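Local coordinates for Lmo0488 protein (Listeria monocytogenes serovar 1/2a, PDB 5TED), which binds shikimate through the effector-binding domain described here and, as a LysR-type regulator, activates transcription of protocatechuate biosynthesis genes, at residues V81-A84 against E85-L89; Y11-G14 against A15-P19; H187-P191 against A192-F196. One frame throughout, in Å; residues are numbered along the deposited sequence.

Interaction 1. Residues V81-A84 against E85-L89; sequences VVVA and ENHPL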
loop_
_atom_site.group_PDB
_atom_site.type_symbol
_atom_site.label_atom_id
_atom_site.label_comp_id
_atom_site.label_asym_id
_atom_site.label_seq_id
_atom_site.Cartn_x
_atom_site.Cartn_y
_atom_site.Cartn_z
ATOM N N VAL A 81 -5.959 16.850 -8.585
ATOM C CA VAL A 81 -5.085 16.461 -9.686
ATOM C C VAL A 81 -3.642 16.671 -9.239
ATOM O O VAL A 81 -3.308 17.720 -8.664
ATOM C CB VAL A 81 -5.414 17.245 -10.970
ATOM C CG1 VAL A 81 -4.329 17.035 -12.013
ATOM C CG2 VAL A 81 -6.767 16.796 -11.537
ATOM N N VAL A 82 -2.795 15.659 -9.473
ATOM C CA VAL A 82 -1.408 15.647 -9.025
ATOM C C VAL A 82 -0.506 15.549 -10.253
ATOM O O VAL A 82 -0.716 14.698 -11.123
ATOM C CB VAL A 82 -1.140 14.490 -8.042
ATOM C CG1 VAL A 82 0.231 14.618 -7.440
ATOM C CG2 VAL A 82 -2.216 14.466 -6.955
ATOM N N VAL A 83 0.494 16.423 -10.323
ATOM C CA VAL A 83 1.363 16.522 -11.482
ATOM C C VAL A 83 2.785 16.672 -10.984
ATOM O O VAL A 83 3.014 17.116 -9.856
ATOM C CB VAL A 83 0.965 17.710 -12.404
ATOM C CG1 VAL A 83 -0.506 17.608 -12.799
ATOM C CG2 VAL A 83 1.232 19.050 -11.721
ATOM N N ALA A 84 3.747 16.276 -11.819
ATOM C CA ALA A 84 5.137 16.473 -11.436
ATOM C C ALA A 84 5.391 17.960 -11.206
ATOM O O ALA A 84 4.718 18.825 -11.768
ATOM C CB ALA A 84 6.083 15.918 -12.504
ATOM N N GLU A 85 6.381 18.257 -10.369
ATOM C CA GLU A 85 6.576 19.631 -9.930
ATOM C C GLU A 85 6.994 20.565 -11.061
ATOM O O GLU A 85 6.857 21.781 -10.917
ATOM C CB GLU A 85 7.566 19.637 -8.757
ATOM C CG GLU A 85 8.998 19.282 -9.099
ATOM C CD GLU A 85 9.898 19.256 -7.869
ATOM O OE1 GLU A 85 11.051 18.798 -7.993
ATOM O OE2 GLU A 85 9.448 19.665 -6.774
ATOM N N ASN A 86 7.446 20.041 -12.199
ATOM C CA ASN A 86 7.791 20.884 -13.338
ATOM C C ASN A 86 6.849 20.672 -14.514
ATOM O O ASN A 86 7.159 21.078 -15.639
ATOM C CB ASN A 86 9.239 20.641 -13.759
ATOM C CG ASN A 86 10.223 21.077 -12.695
ATOM O OD1 ASN A 86 10.033 22.113 -12.051
ATOM N ND2 ASN A 86 11.266 20.278 -12.482
ATOM N N HIS A 87 5.702 20.049 -14.267
ATOM C CA HIS A 87 4.711 19.825 -15.301
ATOM C C HIS A 87 4.098 21.157 -15.739
ATOM O O HIS A 87 3.999 22.100 -14.945
ATOM C CB HIS A 87 3.623 18.883 -14.775
ATOM C CG HIS A 87 2.697 18.363 -15.831
ATOM N ND1 HIS A 87 1.595 19.067 -16.269
ATOM C CD2 HIS A 87 2.688 17.189 -16.508
ATOM C CE1 HIS A 87 0.962 18.361 -17.190
ATOM N NE2 HIS A 87 1.601 17.213 -17.350
ATOM N N PRO A 88 3.695 21.273 -17.006
ATOM C CA PRO A 88 3.039 22.519 -17.437
ATOM C C PRO A 88 1.859 22.911 -16.568
ATOM O O PRO A 88 1.614 24.106 -16.395
ATOM C CB PRO A 88 2.602 22.205 -18.870
ATOM C CG PRO A 88 3.600 21.196 -19.342
ATOM C CD PRO A 88 3.916 20.345 -18.124
ATOM N N LEU A 89 1.118 21.955 -16.004
ATOM C CA LEU A 89 -0.025 22.341 -15.186
ATOM C C LEU A 89 0.389 22.843 -13.810
ATOM O O LEU A 89 -0.433 23.451 -13.111
ATOM C CB LEU A 89 -0.985 21.170 -15.046
ATOM C CG LEU A 89 -1.733 20.733 -16.295
ATOM C CD1 LEU A 89 -2.513 19.485 -15.989
ATOM C CD2 LEU A 89 -2.680 21.819 -16.763
#
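V83 and H87 meet across a type I beta turn running from A84 to H87, where the chain leaves strand 69-84, and their side chains cross at about a right angle. Their closest approach to each other is V83 CB to H87 CB, 3.8 Å, with V83 CG2 also close to H87 CB. H87 has CG anti to its backbone N (chi1 -168°), which carries the imidazole back alongside V83. V83 CG1 then lies above one face of that ring, offset toward the rim, while P88 CD lies over the opposite face. The same methyl, V83 CG1, reaches L89 CD1 at 4.2 Å, so one valine touches both the histidine and the leucine that follows the turn. The turn is closed by H87 N donating to A84 O at 3.0 Å; the donor stands well out of the carbonyl plane, yet the N-H...O angle is a fairly straight 163°. E85 sets off away from the strand, though its CB still touches A84 C. A second bond fixes the ring's rotation: L89 N donates to H87 ND1 at 2.9 Å, nearly straight (173°) and close to the ring plane. Beyond the turn, Y103 meets H87 edge-to-face, I151 touches V83 and H87, and L168 of strand 165-170 packs on L89. Here a strand flanked by 152-155 and 165-170 ends and the chain turns into a 3-10 segment. Because ND1 accepts a backbone N-H, it should carry no proton of its own, consistent with a neutral imidazole protonated at NE2 that packs against V83 and P88 by its faces.

Interaction 2. Residues Y11-G14 against A15-P19; sequences YTMG and AHTVP. With SKM ((3R,4S,5R)-3,4,5-trihydroxycyclohex-1-ene-1-carboxylic acid), chain D.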
loop_
_atom_site.group_PDB
_atom_site.type_symbol
_atom_site.label_atom_id
_atom_site.label_comp_id
_atom_site.label_asym_id
_atom_site.label_seq_id
_atom_site.Cartn_x
_atom_site.Cartn_y
_atom_site.Cartn_z
ATOM N N TYR A 11 -6.887 1.214 1.064
ATOM C CA TYR A 11 -5.532 1.566 1.471
ATOM C C TYR A 11 -5.448 2.918 2.167
ATOM O O TYR A 11 -4.688 3.086 3.134
ATOM C CB TYR A 11 -4.632 1.576 0.252
ATOM C CG TYR A 11 -4.491 0.250 -0.436
ATOM C CD1 TYR A 11 -3.730 -0.766 0.123
ATOM C CD2 TYR A 11 -5.104 0.022 -1.664
ATOM C CE1 TYR A 11 -3.574 -1.989 -0.527
ATOM C CE2 TYR A 11 -4.955 -1.200 -2.327
ATOM C CZ TYR A 11 -4.188 -2.196 -1.743
ATOM O OH TYR A 11 -4.011 -3.402 -2.379
ATOM N N THR A 12 -6.116 3.936 1.622
ATOM C CA THR A 12 -5.840 5.251 2.194
ATOM C C THR A 12 -6.297 5.348 3.645
ATOM O O THR A 12 -5.924 6.303 4.325
ATOM C CB THR A 12 -6.461 6.396 1.380
ATOM O OG1 THR A 12 -7.883 6.255 1.326
ATOM C CG2 THR A 12 -5.866 6.456 -0.046
ATOM N N MET A 13 -7.094 4.399 4.133
ATOM C CA MET A 13 -7.549 4.505 5.514
ATOM C C MET A 13 -6.493 4.072 6.532
ATOM O O MET A 13 -6.685 4.313 7.728
ATOM C CB MET A 13 -8.829 3.698 5.710
ATOM C CG MET A 13 -10.016 4.187 4.865
ATOM S SD MET A 13 -10.743 5.768 5.387
ATOM C CE MET A 13 -9.778 6.948 4.450
ATOM N N GLY A 14 -5.384 3.468 6.094
ATOM C CA GLY A 14 -4.405 2.953 7.054
ATOM C C GLY A 14 -3.585 4.037 7.723
ATOM O O GLY A 14 -3.243 3.930 8.903
ATOM N N ALA A 15 -3.264 5.098 6.985
ATOM C CA ALA A 15 -2.317 6.092 7.492
ATOM C C ALA A 15 -2.839 6.775 8.754
ATOM O O ALA A 15 -2.090 6.964 9.720
ATOM C CB ALA A 15 -2.014 7.130 6.410
ATOM N N HIS A 16 -4.116 7.174 8.759
ATOM C CA HIS A 16 -4.640 8.011 9.839
ATOM C C HIS A 16 -6.033 7.640 10.331
ATOM O O HIS A 16 -6.293 7.712 11.539
ATOM C CB HIS A 16 -4.685 9.474 9.407
ATOM C CG HIS A 16 -3.366 9.995 8.923
ATOM N ND1 HIS A 16 -2.330 10.318 9.773
ATOM C CD2 HIS A 16 -2.899 10.201 7.667
ATOM C CE1 HIS A 16 -1.286 10.710 9.064
ATOM N NE2 HIS A 16 -1.606 10.655 7.783
ATOM N N THR A 17 -6.953 7.313 9.419
ATOM C CA THR A 17 -8.354 7.168 9.822
ATOM C C THR A 17 -8.563 5.945 10.704
ATOM O O THR A 17 -9.144 6.051 11.790
ATOM C CB THR A 17 -9.265 7.134 8.593
ATOM O OG1 THR A 17 -9.221 8.419 7.958
ATOM C CG2 THR A 17 -10.715 6.841 9.012
ATOM N N VAL A 18 -8.121 4.766 10.257
ATOM C CA VAL A 18 -8.254 3.571 11.097
ATOM C C VAL A 18 -7.489 3.718 12.407
ATOM O O VAL A 18 -8.072 3.444 13.469
ATOM C CB VAL A 18 -7.852 2.316 10.302
ATOM C CG1 VAL A 18 -7.587 1.161 11.228
ATOM C CG2 VAL A 18 -8.974 1.956 9.352
ATOM N N PRO A 19 -6.226 4.171 12.420
ATOM C CA PRO A 19 -5.537 4.417 13.702
ATOM C C PRO A 19 -6.314 5.326 14.640
ATOM O O PRO A 19 -6.401 5.046 15.843
ATOM C CB PRO A 19 -4.225 5.088 13.257
ATOM C CG PRO A 19 -3.974 4.522 11.869
ATOM C CD PRO A 19 -5.349 4.420 11.258
HETATM O O12 SKM D . -6.615 3.252 -2.410
HETATM C C8 SKM D . -6.918 3.333 -3.799
HETATM C C6 SKM D . -7.330 2.122 -4.298
HETATM O O7 SKM D . -7.642 2.211 -5.688
HETATM C C5 SKM D . -8.696 1.539 -3.574
HETATM C C4 SKM D . -9.783 2.525 -3.529
HETATM C C1 SKM D . -11.242 2.104 -3.298
HETATM O O2 SKM D . -11.572 0.903 -3.516
HETATM O O3 SKM D . -12.099 2.958 -2.916
HETATM C C10 SKM D . -9.422 4.081 -3.655
HETATM C C9 SKM D . -8.109 4.504 -4.034
HETATM O O11 SKM D . -7.780 5.609 -3.289
HETATM O O HOH W 1 -2.755 4.709 4.123
HETATM O O HOH W 2 -6.069 7.472 6.773
#
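M13 carries its CG anti to the carbonyl carbon (chi1 -62°) and bends again at chi2 and chi3, so its thioether runs alongside T17, both side chains pointing the same way. M13 SD lies 3.8 Å from T17 CG2, and M13 CE comes equally near T17 OG1. M13 CB meets V18 CG2 at 4.0 Å. V18 N donates to M13 O at 2.9 Å, nearly straight and in the carbonyl plane, tying the loop to the first turn of helix 17-26, with H16 at the N-cap position. Two waters also bridge the segments: one joins T12 O to T17 N, the other takes a weak bond from A15 N and donates to Y11 O. On the pocket side, shikimate O12 lies at the edge of the Y11 ring, 3.6 Å from Y11 CD2, and T12 CG2 faces O11. Y11 OH bonds E136 and T12 OG1 bonds Q77, while Y163 of the second subunit packs on A15. This strand-loop-helix joint is part of the effector pocket of a periplasmic-binding-protein-like domain. Y11 and T12 offer shikimate carbon surface here, while T43, S61, S112, G113, E136 and D138 hydrogen-bond the ligand; at the helix start, water accepts from T17 N and M13 O from V18 N.

Interaction 3. Residues H187-P191 against A192-F196; sequences HYISP and ASKAF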
loop_
_atom_site.group_PDB
_atom_site.type_symbol
_atom_site.label_atom_id
_atom_site.label_comp_id
_atom_site.label_asym_id
_atom_site.label_seq_id
_atom_site.Cartn_x
_atom_site.Cartn_y
_atom_site.Cartn_z
ATOM N N HIS A 187 -27.434 -9.582 9.372
ATOM C CA HIS A 187 -26.570 -10.691 9.735
ATOM C C HIS A 187 -26.158 -10.540 11.192
ATOM O O HIS A 187 -26.019 -9.421 11.695
ATOM C CB HIS A 187 -25.321 -10.707 8.854
ATOM C CG HIS A 187 -24.528 -11.969 8.957
ATOM N ND1 HIS A 187 -23.471 -12.116 9.828
ATOM C CD2 HIS A 187 -24.627 -13.138 8.285
ATOM C CE1 HIS A 187 -22.968 -13.331 9.707
ATOM N NE2 HIS A 187 -23.647 -13.969 8.771
ATOM N N TYR A 188 -25.977 -11.668 11.875
ATOM C CA TYR A 188 -25.472 -11.610 13.237
ATOM C C TYR A 188 -24.160 -10.836 13.263
ATOM O O TYR A 188 -23.278 -11.058 12.428
ATOM C CB TYR A 188 -25.264 -13.013 13.820
ATOM C CG TYR A 188 -24.571 -12.960 15.168
ATOM C CD1 TYR A 188 -25.277 -12.645 16.325
ATOM C CD2 TYR A 188 -23.207 -13.195 15.279
ATOM C CE1 TYR A 188 -24.650 -12.578 17.551
ATOM C CE2 TYR A 188 -22.569 -13.118 16.499
ATOM C CZ TYR A 188 -23.294 -12.820 17.630
ATOM O OH TYR A 188 -22.652 -12.747 18.841
ATOM N N ILE A 189 -24.037 -9.922 14.221
ATOM C CA ILE A 189 -22.813 -9.157 14.430
ATOM C C ILE A 189 -22.425 -9.321 15.896
ATOM O O ILE A 189 -23.286 -9.271 16.780
ATOM C CB ILE A 189 -23.008 -7.669 14.042
ATOM C CG1 ILE A 189 -21.688 -6.909 14.017
ATOM C CG2 ILE A 189 -23.972 -6.977 14.993
ATOM C CD1 ILE A 189 -21.816 -5.449 13.507
ATOM N N SER A 190 -21.141 -9.574 16.154
ATOM C CA SER A 190 -20.692 -9.851 17.511
ATOM C C SER A 190 -20.800 -8.608 18.391
ATOM O O SER A 190 -20.851 -7.482 17.890
ATOM C CB SER A 190 -19.249 -10.334 17.513
ATOM O OG SER A 190 -18.342 -9.257 17.372
ATOM N N PRO A 191 -20.840 -8.785 19.716
ATOM C CA PRO A 191 -20.908 -7.607 20.591
ATOM C C PRO A 191 -19.763 -6.634 20.360
ATOM O O PRO A 191 -19.991 -5.419 20.345
ATOM C CB PRO A 191 -20.891 -8.222 21.996
ATOM C CG PRO A 191 -21.499 -9.586 21.803
ATOM C CD PRO A 191 -20.983 -10.045 20.475
ATOM N N ALA A 192 -18.535 -7.135 20.177
ATOM C CA ALA A 192 -17.399 -6.254 19.911
ATOM C C ALA A 192 -17.549 -5.535 18.576
ATOM O O ALA A 192 -17.329 -4.317 18.491
ATOM C CB ALA A 192 -16.095 -7.058 19.940
ATOM N N SER A 193 -17.930 -6.270 17.517
ATOM C CA SER A 193 -18.060 -5.653 16.196
ATOM C C SER A 193 -19.161 -4.613 16.192
ATOM O O SER A 193 -19.020 -3.550 15.580
ATOM C CB SER A 193 -18.343 -6.696 15.110
ATOM O OG SER A 193 -17.256 -7.582 14.954
ATOM N N LYS A 194 -20.284 -4.923 16.843
ATOM C CA LYS A 194 -21.361 -3.951 16.960
ATOM C C LYS A 194 -20.906 -2.716 17.726
ATOM O O LYS A 194 -21.179 -1.585 17.316
ATOM C CB LYS A 194 -22.569 -4.613 17.626
ATOM C CG LYS A 194 -23.666 -3.655 18.056
ATOM C CD LYS A 194 -24.372 -3.022 16.868
ATOM C CE LYS A 194 -25.557 -2.172 17.318
ATOM N NZ LYS A 194 -26.068 -1.311 16.210
ATOM N N ALA A 195 -20.186 -2.908 18.827
ATOM C CA ALA A 195 -19.702 -1.761 19.576
ATOM C C ALA A 195 -18.807 -0.900 18.702
ATOM O O ALA A 195 -18.926 0.329 18.703
ATOM C CB ALA A 195 -18.964 -2.211 20.838
ATOM N N PHE A 196 -17.931 -1.532 17.912
ATOM C CA PHE A 196 -17.054 -0.752 17.054
ATOM C C PHE A 196 -17.812 -0.070 15.919
ATOM O O PHE A 196 -17.516 1.082 15.580
ATOM C CB PHE A 196 -15.944 -1.621 16.481
ATOM C CG PHE A 196 -14.968 -0.840 15.655
ATOM C CD1 PHE A 196 -14.020 -0.036 16.275
ATOM C CD2 PHE A 196 -15.013 -0.888 14.265
ATOM C CE1 PHE A 196 -13.116 0.704 15.534
ATOM C CE2 PHE A 196 -14.107 -0.157 13.506
ATOM C CZ PHE A 196 -13.164 0.651 14.143
HETATM O O HOH W 3 -19.363 -10.096 14.084
#
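S190 is the N-cap of helix 191-208, the last helix of this LysR effector-binding domain, and I189 just before it lays its side chain against the first turn. S190 OG sits between its backbone N and carbonyl carbon (chi1 79°), a torsion that turns the hydroxyl toward the helix, where it accepts from S193 N at 3.0 Å (N-H...O angle 165°). P191, in the first helical position, has no N-H to offer; its CB lies 3.2 Å from A192 N. S190 O takes K194 N at 2.8 Å, nearly along the C=O axis, and P191 O receives A195 N in the next regular bond. I189 is fully extended, CG1 anti to its backbone N and CD1 continuing the line, so the chain reaches S193 and K194: CG1 is 3.5 Å from S193 CB, and CD1 is 3.7 Å from K194 N. Its other branch, CG2, packs on K194 CB at 3.8 Å, the two side chains crossing at about a right angle. K194 then bends at chi2 and leads its ammonium away to a salt bridge with D198 one turn on. I5 of strand 4-10 touches A192 and S193 and L57 of strand 57-60 touches I189, setting the start of the helix on this sheet, while P191 and K194 are exposed. F196 lies deeper, meeting F25 and F36 edge-to-face. A water accepts from S190 N at 2.8 Å and makes a weak, long contact with S193 OG, whose chi1 of -65° sets that oxygen beside its own backbone N.

All three contacts are short-range joints of one effector-binding domain, strung in series along the chain. Interaction 1 is mostly buried and holds the end of strand 69-84 to a 3-10 segment; interactions 2 and 3 are only partly buried, and each seats the start of a helix. Interaction 2 alone borders shikimate and the second subunit, using two bridging waters and a methionine; interaction 3 has a serine cap and an extended isoleucine, with one water bonded to S190 N. Both helix starts touch strand 57-60; interaction 3 also touches 4-10, and interaction 2 touches 69-84. The centres of interactions 1 and 3 are about 45 Å apart, on opposite sides of the chain's centre.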